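Local atomic coordinates of ABC transporter, substrate binding protein (Mannopine) (PDB entry 5L9S), a protein that serves as the periplasmic substrate-binding protein of an ABC transporter, probably binding the opine mannopine, here in its open, unliganded state. Residues A267-S272 with S282-E287. Sequence-based numbering, arbitrary orientation.
Sequences ACETLS and SQMSSE
Glu-269 and Met-284 run past each other in opposite directions where the end of helix 261-271 meets the turn between helices 278-283 and 286-289. CG of Glu-269 is on the backbone-N side, but chi1 (-92°) is turned well past the staggered value. The chain beyond CG is extended. This carries the carboxylate along the turn. OE2 of Glu-269 comes 3.3 Å from CA of Met-284. It also accepts a weak hydrogen bond, 3.4 Å long, from the backbone N of Ser-285. CG of Glu-269 also lies 4.0 Å from CG of Met-284, so the two chains touch along their aliphatic parts.

Met-284 has a similar first torsion, nearer its staggered value (chi1 -74°). Its chain is straight at chi2 and bends at chi3 (-52°). SD of Met-284 rests 3.9 Å from CB of Cys-268. The sulfur of Cys-268 forms a disulfide with Cys-273, just after the helix. Pro-275 touches both Cys-268 and Met-284, and Leu-292 also packs on Met-284.

Ser-285 is the N-cap of helix 286-289, and its OG accepts from the backbone N of Ala-288. The carboxylate meets the N-H of this N-cap residue itself, so the one-turn helix may stabilise its negative charge only slightly. The contact is thus two-layered: a buried apolar spot where the Met-284 thioether lies on CB of a disulfide-bonded cysteine, and a partly exposed carboxylate whose weak bond across the contact probably adds little hold.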
ATOM      1  N   ALA A 267      -0.475   6.424 -14.513  1.00 45.34           N
ATOM      2  CA  ALA A 267      -0.230   5.111 -13.919  1.00 45.12           C
ATOM      3  C   ALA A 267      -1.257   4.782 -12.808  1.00 47.65           C
ATOM      4  O   ALA A 267      -1.752   3.656 -12.751  1.00 47.13           O
ATOM      5  CB  ALA A 267       1.200   5.021 -13.385  1.00 46.18           C
ATOM      6  N   CYS A 268      -1.627   5.763 -11.983  1.00 45.52           N
ATOM      7  CA  CYS A 268      -2.593   5.513 -10.909  1.00 46.27           C
ATOM      8  C   CYS A 268      -4.067   5.524 -11.365  1.00 51.54           C
ATOM      9  O   CYS A 268      -4.902   4.966 -10.653  1.00 48.30           O
ATOM     10  CB  CYS A 268      -2.350   6.420  -9.709  1.00 46.80           C
ATOM     11  SG  CYS A 268      -0.857   5.966  -8.772  1.00 50.92           S
ATOM     12  N   GLU A 269      -4.378   6.057 -12.573  1.00 52.40           N
ATOM     13  CA  GLU A 269      -5.738   5.963 -13.143  1.00 53.75           C
ATOM     14  C   GLU A 269      -5.931   4.484 -13.545  1.00 56.73           C
ATOM     15  O   GLU A 269      -6.933   3.874 -13.186  1.00 57.82           O
ATOM     16  CB  GLU A 269      -5.902   6.855 -14.393  1.00 57.11           C
ATOM     17  CG  GLU A 269      -6.423   8.265 -14.137  1.00 72.33           C
ATOM     18  CD  GLU A 269      -6.003   9.294 -15.178  1.00 96.67           C
ATOM     19  OE1 GLU A 269      -5.957   8.944 -16.380  1.00 89.55           O
ATOM     20  OE2 GLU A 269      -5.690  10.444 -14.790  1.00 89.75           O
ATOM     21  N   THR A 270      -4.914   3.906 -14.211  1.00 50.38           N
ATOM     22  CA  THR A 270      -4.863   2.528 -14.679  1.00 49.53           C
ATOM     23  C   THR A 270      -4.948   1.523 -13.518  1.00 50.96           C
ATOM     24  O   THR A 270      -5.702   0.547 -13.602  1.00 49.76           O
ATOM     25  CB  THR A 270      -3.548   2.309 -15.473  1.00 56.53           C
ATOM     26  OG1 THR A 270      -3.365   3.338 -16.457  1.00 58.80           O
ATOM     27  CG2 THR A 270      -3.465   0.930 -16.107  1.00 52.97           C
ATOM     28  N   LEU A 271      -4.152   1.756 -12.449  1.00 45.25           N
ATOM     29  CA  LEU A 271      -4.019   0.850 -11.314  1.00 42.65           C
ATOM     30  C   LEU A 271      -4.924   1.130 -10.103  1.00 47.70           C
ATOM     31  O   LEU A 271      -4.975   0.278  -9.210  1.00 46.25           O
ATOM     32  CB  LEU A 271      -2.546   0.805 -10.868  1.00 41.70           C
ATOM     33  CG  LEU A 271      -1.501   0.321 -11.892  1.00 45.10           C
ATOM     34  CD1 LEU A 271      -0.118   0.757 -11.490  1.00 44.19           C
ATOM     35  CD2 LEU A 271      -1.579  -1.172 -12.139  1.00 42.18           C
ATOM     36  N   SER A 272      -5.645   2.281 -10.059  1.00 46.52           N
ATOM     37  CA  SER A 272      -6.552   2.646  -8.942  1.00 46.66           C
ATOM     38  C   SER A 272      -5.814   2.772  -7.592  1.00 48.51           C
ATOM     39  O   SER A 272      -6.210   2.199  -6.575  1.00 47.74           O
ATOM     40  CB  SER A 272      -7.747   1.688  -8.848  1.00 51.59           C
ATOM     41  OG  SER A 272      -8.575   1.752 -10.000  1.00 63.50           O
ATOM     42  N   SER A 282      -5.170  15.222  -7.722  1.00 55.55           N
ATOM     43  CA  SER A 282      -6.184  16.138  -8.236  1.00 57.85           C
ATOM     44  C   SER A 282      -6.293  16.135  -9.774  1.00 64.42           C
ATOM     45  O   SER A 282      -7.356  16.451 -10.313  1.00 66.29           O
ATOM     46  CB  SER A 282      -5.904  17.545  -7.732  1.00 63.21           C
ATOM     47  OG  SER A 282      -4.661  18.004  -8.234  1.00 71.95           O
ATOM     48  N   GLN A 283      -5.197  15.793 -10.463  1.00 60.30           N
ATOM     49  CA  GLN A 283      -5.061  15.743 -11.920  1.00 61.56           C
ATOM     50  C   GLN A 283      -5.730  14.520 -12.548  1.00 65.79           C
ATOM     51  O   GLN A 283      -5.842  14.464 -13.780  1.00 67.42           O
ATOM     52  CB  GLN A 283      -3.576  15.686 -12.270  1.00 63.55           C
ATOM     53  CG  GLN A 283      -3.120  16.687 -13.288  1.00 83.94           C
ATOM     54  CD  GLN A 283      -1.632  16.572 -13.459  1.00108.58           C
ATOM     55  OE1 GLN A 283      -0.869  17.470 -13.095  1.00108.47           O
ATOM     56  NE2 GLN A 283      -1.193  15.451 -14.004  1.00 98.56           N
ATOM     57  N   MET A 284      -6.106  13.512 -11.735  1.00 59.92           N
ATOM     58  CA  MET A 284      -6.731  12.293 -12.249  1.00 59.21           C
ATOM     59  C   MET A 284      -8.139  12.544 -12.752  1.00 64.03           C
ATOM     60  O   MET A 284      -8.778  13.502 -12.309  1.00 63.18           O
ATOM     61  CB  MET A 284      -6.688  11.148 -11.217  1.00 59.90           C
ATOM     62  CG  MET A 284      -5.295  10.543 -11.072  1.00 63.61           C
ATOM     63  SD  MET A 284      -5.022   9.230  -9.853  1.00 66.07           S
ATOM     64  CE  MET A 284      -5.668   9.952  -8.397  1.00 63.36           C
ATOM     65  N   SER A 285      -8.623  11.699 -13.699  1.00 62.28           N
ATOM     66  CA  SER A 285      -9.972  11.798 -14.272  1.00 63.55           C
ATOM     67  C   SER A 285     -11.018  11.799 -13.171  1.00 66.64           C
ATOM     68  O   SER A 285     -10.792  11.197 -12.120  1.00 65.43           O
ATOM     69  CB  SER A 285     -10.235  10.644 -15.231  1.00 68.57           C
ATOM     70  OG  SER A 285     -10.449   9.417 -14.552  1.00 76.02           O
ATOM     71  N   SER A 286     -12.148  12.471 -13.398  1.00 65.02           N
ATOM     72  CA  SER A 286     -13.229  12.564 -12.408  1.00 65.47           C
ATOM     73  C   SER A 286     -13.679  11.187 -11.897  1.00 69.71           C
ATOM     74  O   SER A 286     -13.830  11.001 -10.689  1.00 67.78           O
ATOM     75  CB  SER A 286     -14.411  13.351 -12.968  1.00 70.27           C
ATOM     76  OG  SER A 286     -14.030  14.681 -13.272  1.00 81.05           O
ATOM     77  N   GLU A 287     -13.838  10.226 -12.823  1.00 68.54           N
ATOM     78  CA  GLU A 287     -14.260   8.845 -12.564  1.00 68.40           C
ATOM     79  C   GLU A 287     -13.280   8.113 -11.657  1.00 67.78           C
ATOM     80  O   GLU A 287     -13.709   7.360 -10.780  1.00 67.62           O
ATOM     81  CB  GLU A 287     -14.537   8.036 -13.874  1.00 71.69           C
ATOM     82  CG  GLU A 287     -14.063   8.653 -15.192  1.00 88.32           C
ATOM     83  CD  GLU A 287     -14.928   9.753 -15.787  1.00123.14           C
ATOM     84  OE1 GLU A 287     -14.361  10.647 -16.460  1.00126.14           O
ATOM     85  OE2 GLU A 287     -16.166   9.723 -15.592  1.00120.43           O
TER